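Long-range contact in integral membrane indolylacetylinositol arabinosyltransferase EmbB (Mycolicibacterium smegmatis MC2 155, PDB 7BVC), which probably transfers arabinose residues in the mycobacterial membrane to build the arabinan of the cell-wall polysaccharide arabinogalactan: residues T629-P641 with S705-N719. Sequence-based numbering, arbitrary orientation.
Sequences TNGWWYVSNFGAP and SMAIGVVRQYPTYSN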
loop_
_atom_site.group_PDB
_atom_site.type_symbol
_atom_site.label_atom_id
_atom_site.label_comp_id
_atom_site.label_asym_id
_atom_site.label_seq_id
_atom_site.Cartn_x
_atom_site.Cartn_y
_atom_site.Cartn_z
ATOM N N THR B 629 1.716 7.368 15.502
ATOM C CA THR B 629 1.981 8.768 15.784
ATOM C C THR B 629 0.735 9.451 16.346
ATOM O O THR B 629 -0.354 8.875 16.404
ATOM C CB THR B 629 2.453 9.492 14.526
ATOM O OG1 THR B 629 1.344 9.689 13.641
ATOM C CG2 THR B 629 3.519 8.680 13.814
ATOM N N ASN B 630 0.909 10.703 16.763
ATOM C CA ASN B 630 -0.181 11.475 17.348
ATOM C C ASN B 630 -0.488 12.704 16.499
ATOM O O ASN B 630 -0.684 13.801 17.031
ATOM C CB ASN B 630 0.170 11.886 18.779
ATOM C CG ASN B 630 -1.031 12.381 19.554
ATOM O OD1 ASN B 630 -2.151 11.917 19.347
ATOM N ND2 ASN B 630 -0.805 13.334 20.447
ATOM N N GLY B 631 -0.518 12.535 15.182
ATOM C CA GLY B 631 -0.688 13.647 14.262
ATOM C C GLY B 631 -2.133 13.829 13.831
ATOM O O GLY B 631 -2.873 12.858 13.672
ATOM N N TRP B 632 -2.519 15.086 13.649
ATOM C CA TRP B 632 -3.806 15.467 13.086
ATOM C C TRP B 632 -3.585 16.009 11.675
ATOM O O TRP B 632 -2.462 16.026 11.165
ATOM C CB TRP B 632 -4.510 16.467 14.001
ATOM C CG TRP B 632 -4.571 15.996 15.426
ATOM C CD1 TRP B 632 -3.621 16.170 16.387
ATOM C CD2 TRP B 632 -5.634 15.261 16.044
ATOM N NE1 TRP B 632 -4.027 15.596 17.565
ATOM C CE2 TRP B 632 -5.260 15.032 17.381
ATOM C CE3 TRP B 632 -6.868 14.778 15.597
ATOM C CZ2 TRP B 632 -6.074 14.340 18.275
ATOM C CZ3 TRP B 632 -7.672 14.093 16.486
ATOM C CH2 TRP B 632 -7.274 13.881 17.809
ATOM N N TRP B 633 -4.663 16.462 11.033
ATOM C CA TRP B 633 -4.656 16.480 9.570
ATOM C C TRP B 633 -3.929 17.683 8.969
ATOM O O TRP B 633 -2.864 17.533 8.363
ATOM C CB TRP B 633 -6.092 16.404 9.048
ATOM C CG TRP B 633 -6.497 15.011 8.694
ATOM C CD1 TRP B 633 -7.477 14.267 9.281
ATOM C CD2 TRP B 633 -5.918 14.184 7.680
ATOM N NE1 TRP B 633 -7.549 13.030 8.691
ATOM C CE2 TRP B 633 -6.601 12.955 7.704
ATOM C CE3 TRP B 633 -4.890 14.366 6.751
ATOM C CZ2 TRP B 633 -6.292 11.913 6.836
ATOM C CZ3 TRP B 633 -4.584 13.331 5.891
ATOM C CH2 TRP B 633 -5.282 12.120 5.938
ATOM N N TYR B 634 -4.475 18.889 9.124
ATOM C CA TYR B 634 -3.900 20.039 8.430
ATOM C C TYR B 634 -3.393 21.114 9.380
ATOM O O TYR B 634 -2.200 21.428 9.364
ATOM C CB TYR B 634 -4.928 20.624 7.450
ATOM C CG TYR B 634 -4.516 21.947 6.850
ATOM C CD1 TYR B 634 -3.244 22.126 6.323
ATOM C CD2 TYR B 634 -5.395 23.020 6.816
ATOM C CE1 TYR B 634 -2.859 23.333 5.783
ATOM C CE2 TYR B 634 -5.018 24.232 6.274
ATOM C CZ TYR B 634 -3.748 24.381 5.760
ATOM O OH TYR B 634 -3.360 25.584 5.221
ATOM N N VAL B 635 -4.258 21.678 10.219
ATOM C CA VAL B 635 -3.859 22.720 11.157
ATOM C C VAL B 635 -4.156 22.350 12.597
ATOM O O VAL B 635 -3.696 23.053 13.509
ATOM C CB VAL B 635 -4.514 24.075 10.818
ATOM C CG1 VAL B 635 -3.839 24.699 9.612
ATOM C CG2 VAL B 635 -5.996 23.897 10.564
ATOM N N SER B 636 -4.917 21.283 12.835
ATOM C CA SER B 636 -5.024 20.726 14.173
ATOM C C SER B 636 -3.709 20.111 14.625
ATOM O O SER B 636 -3.546 19.819 15.815
ATOM C CB SER B 636 -6.136 19.683 14.211
ATOM O OG SER B 636 -7.382 20.267 13.884
ATOM N N ASN B 637 -2.772 19.913 13.702
ATOM C CA ASN B 637 -1.472 19.331 13.991
ATOM C C ASN B 637 -0.484 20.338 14.557
ATOM O O ASN B 637 0.610 19.942 14.969
ATOM C CB ASN B 637 -0.889 18.713 12.717
ATOM C CG ASN B 637 -0.054 17.490 12.995
ATOM O OD1 ASN B 637 0.012 17.019 14.126
ATOM N ND2 ASN B 637 0.592 16.966 11.964
ATOM N N PHE B 638 -0.837 21.620 14.586
ATOM C CA PHE B 638 0.059 22.653 15.097
ATOM C C PHE B 638 0.138 22.549 16.614
ATOM O O PHE B 638 -0.850 22.798 17.313
ATOM C CB PHE B 638 -0.431 24.036 14.679
ATOM C CG PHE B 638 -0.215 24.354 13.227
ATOM C CD1 PHE B 638 0.310 23.413 12.362
ATOM C CD2 PHE B 638 -0.541 25.602 12.728
ATOM C CE1 PHE B 638 0.505 23.711 11.029
ATOM C CE2 PHE B 638 -0.349 25.904 11.398
ATOM C CZ PHE B 638 0.174 24.958 10.547
ATOM N N GLY B 639 1.307 22.179 17.129
ATOM C CA GLY B 639 1.536 22.155 18.557
ATOM C C GLY B 639 1.243 20.844 19.251
ATOM O O GLY B 639 1.325 20.789 20.484
ATOM N N ALA B 640 0.905 19.791 18.513
ATOM C CA ALA B 640 0.626 18.510 19.137
ATOM C C ALA B 640 1.891 17.949 19.786
ATOM O O ALA B 640 3.004 18.207 19.322
ATOM C CB ALA B 640 0.079 17.521 18.111
ATOM N N PRO B 641 1.745 17.185 20.877
ATOM C CA PRO B 641 2.922 16.687 21.602
ATOM C C PRO B 641 3.805 15.745 20.795
ATOM O O PRO B 641 5.009 15.981 20.658
ATOM C CB PRO B 641 2.303 15.966 22.805
ATOM C CG PRO B 641 0.989 16.630 22.996
ATOM C CD PRO B 641 0.499 16.927 21.615
ATOM N N SER B 705 -4.082 16.216 24.416
ATOM C CA SER B 705 -3.327 16.469 23.196
ATOM C C SER B 705 -3.814 17.729 22.498
ATOM O O SER B 705 -3.007 18.526 22.008
ATOM C CB SER B 705 -3.429 15.265 22.261
ATOM O OG SER B 705 -2.740 15.505 21.050
ATOM N N MET B 706 -5.129 17.931 22.442
ATOM C CA MET B 706 -5.645 19.124 21.777
ATOM C C MET B 706 -5.679 20.354 22.673
ATOM O O MET B 706 -5.814 21.468 22.158
ATOM C CB MET B 706 -7.042 18.865 21.212
ATOM C CG MET B 706 -7.036 18.014 19.956
ATOM S SD MET B 706 -5.839 18.573 18.732
ATOM C CE MET B 706 -6.534 20.154 18.279
ATOM N N ALA B 707 -5.566 20.191 23.992
ATOM C CA ALA B 707 -5.507 21.348 24.876
ATOM C C ALA B 707 -4.088 21.846 25.110
ATOM O O ALA B 707 -3.913 22.987 25.547
ATOM C CB ALA B 707 -6.159 21.023 26.220
ATOM N N ILE B 708 -3.074 21.023 24.838
ATOM C CA ILE B 708 -1.696 21.467 25.024
ATOM C C ILE B 708 -1.257 22.371 23.877
ATOM O O ILE B 708 -0.511 23.337 24.083
ATOM C CB ILE B 708 -0.770 20.245 25.178
ATOM C CG1 ILE B 708 -0.879 19.670 26.589
ATOM C CG2 ILE B 708 0.673 20.607 24.874
ATOM C CD1 ILE B 708 -0.134 18.369 26.773
ATOM N N GLY B 709 -1.714 22.081 22.657
ATOM C CA GLY B 709 -1.313 22.887 21.516
ATOM C C GLY B 709 -1.828 24.310 21.588
ATOM O O GLY B 709 -1.156 25.246 21.148
ATOM N N VAL B 710 -3.028 24.494 22.141
ATOM C CA VAL B 710 -3.590 25.836 22.277
ATOM C C VAL B 710 -2.723 26.686 23.196
ATOM O O VAL B 710 -2.523 27.883 22.958
ATOM C CB VAL B 710 -5.043 25.757 22.780
ATOM C CG1 VAL B 710 -5.598 27.145 23.039
ATOM C CG2 VAL B 710 -5.907 25.012 21.781
ATOM N N VAL B 711 -2.181 26.080 24.252
ATOM C CA VAL B 711 -1.349 26.831 25.183
ATOM C C VAL B 711 0.055 27.024 24.628
ATOM O O VAL B 711 0.682 28.061 24.867
ATOM C CB VAL B 711 -1.318 26.129 26.551
ATOM C CG1 VAL B 711 -0.529 26.948 27.555
ATOM C CG2 VAL B 711 -2.730 25.890 27.049
ATOM N N ARG B 712 0.568 26.051 23.876
ATOM C CA ARG B 712 1.915 26.187 23.328
ATOM C C ARG B 712 1.955 27.238 22.227
ATOM O O ARG B 712 2.847 28.094 22.204
ATOM C CB ARG B 712 2.413 24.836 22.817
ATOM C CG ARG B 712 3.183 24.049 23.864
ATOM C CD ARG B 712 3.422 22.609 23.447
ATOM N NE ARG B 712 4.217 22.502 22.228
ATOM C CZ ARG B 712 4.727 21.364 21.771
ATOM N NH1 ARG B 712 4.526 20.234 22.433
ATOM N NH2 ARG B 712 5.439 21.354 20.653
ATOM N N GLN B 713 1.141 27.104 21.197
ATOM C CA GLN B 713 1.220 28.187 20.204
ATOM C C GLN B 713 0.235 29.248 20.562
ATOM O O GLN B 713 -0.894 29.112 20.290
ATOM C CB GLN B 713 0.819 27.866 18.791
ATOM C CG GLN B 713 0.224 26.536 18.580
ATOM C CD GLN B 713 0.982 26.381 17.310
ATOM O OE1 GLN B 713 0.655 26.975 16.317
ATOM N NE2 GLN B 713 2.110 25.726 17.392
ATOM N N TYR B 714 0.724 30.277 21.176
ATOM C CA TYR B 714 -0.134 31.410 21.518
ATOM C C TYR B 714 0.838 32.577 21.564
ATOM O O TYR B 714 1.883 32.415 22.140
ATOM C CB TYR B 714 -0.934 31.115 22.782
ATOM C CG TYR B 714 -1.693 32.315 23.234
ATOM C CD1 TYR B 714 -3.041 32.392 23.127
ATOM C CD2 TYR B 714 -1.018 33.407 23.700
ATOM C CE1 TYR B 714 -3.694 33.534 23.502
ATOM C CE2 TYR B 714 -1.647 34.555 24.086
ATOM C CZ TYR B 714 -2.995 34.603 23.978
ATOM O OH TYR B 714 -3.571 35.750 24.355
ATOM N N PRO B 715 0.598 33.717 20.907
ATOM C CA PRO B 715 -0.681 34.028 20.376
ATOM C C PRO B 715 -0.775 33.784 18.885
ATOM O O PRO B 715 -1.549 34.371 18.334
ATOM C CB PRO B 715 -0.708 35.523 20.538
ATOM C CG PRO B 715 0.673 35.882 20.218
ATOM C CD PRO B 715 1.528 34.791 20.789
ATOM N N THR B 716 -0.138 32.755 18.360
ATOM C CA THR B 716 -0.170 32.472 16.913
ATOM C C THR B 716 -1.339 31.560 16.585
ATOM O O THR B 716 -2.175 31.381 17.367
ATOM C CB THR B 716 1.222 32.187 16.357
ATOM O OG1 THR B 716 1.064 31.821 15.004
ATOM C CG2 THR B 716 1.975 31.068 17.025
ATOM N N TYR B 717 -1.368 30.954 15.434
ATOM C CA TYR B 717 -2.614 30.294 15.065
ATOM C C TYR B 717 -2.742 28.945 15.759
ATOM O O TYR B 717 -1.880 28.074 15.603
ATOM C CB TYR B 717 -2.691 30.115 13.550
ATOM C CG TYR B 717 -3.936 29.393 13.089
ATOM C CD1 TYR B 717 -5.116 30.084 12.858
ATOM C CD2 TYR B 717 -3.933 28.020 12.888
ATOM C CE1 TYR B 717 -6.254 29.428 12.439
ATOM C CE2 TYR B 717 -5.067 27.357 12.472
ATOM C CZ TYR B 717 -6.224 28.067 12.248
ATOM O OH TYR B 717 -7.358 27.411 11.832
ATOM N N SER B 718 -3.823 28.773 16.517
ATOM C CA SER B 718 -4.252 27.469 17.000
ATOM C C SER B 718 -5.711 27.266 16.617
ATOM O O SER B 718 -6.426 28.216 16.292
ATOM C CB SER B 718 -4.073 27.327 18.514
ATOM O OG SER B 718 -4.628 28.430 19.203
ATOM N N ASN B 719 -6.150 26.009 16.661
ATOM C CA ASN B 719 -7.479 25.662 16.171
ATOM C C ASN B 719 -8.597 26.080 17.116
ATOM O O ASN B 719 -9.766 26.013 16.724
ATOM C CB ASN B 719 -7.564 24.157 15.915
ATOM C CG ASN B 719 -8.456 23.819 14.742
ATOM O OD1 ASN B 719 -9.010 24.705 14.096
ATOM N ND2 ASN B 719 -8.595 22.533 14.457
#
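Gly639, within the type II turn Asn637–Ala640, brings its CA to 4.2 Å from the CA of Gly709 on helix 690-712, while the backbones stand wider apart where Ser636 faces Asn719. Gly639 takes a positive phi (91°), which glycine adopts readily, and with no side chain on either glycine Gly709 CA makes a CA-H...O contact to Gly639 O (3.5 Å). Gly639 O also lies over the centre of one face of the Arg712 guanidinium.

One turn before Gly709, Asn630 ND2 donates a bent hydrogen bond to Ser705 OG (3.0 Å, 138° at the hydrogen), an amide N-H serving a small hydroxyl. Ser705 chi1 of 178° turns OG away from its own backbone N, and OG also reaches the edge of the Trp632 indole. Flexible, unbranched Met706, bent at chi2 and chi3, lays SD over the five-membered ring of Trp632, 3.9 Å from its centroid, a Met-aromatic contact; Trp276 of helix 264-279 touches both residues. The loop between helices 608-625 and 654-675 of this GT-C-family region packs on the end of the predicted last transmembrane helix and the chain that follows. In the loop beyond the helix, compact Val635 sets its CB against the edge of the Tyr717 phenol, 3.7 Å from CE2, and Phe638 CD2 meets Tyr717 CD2 at the same ring's edge (4.2 Å).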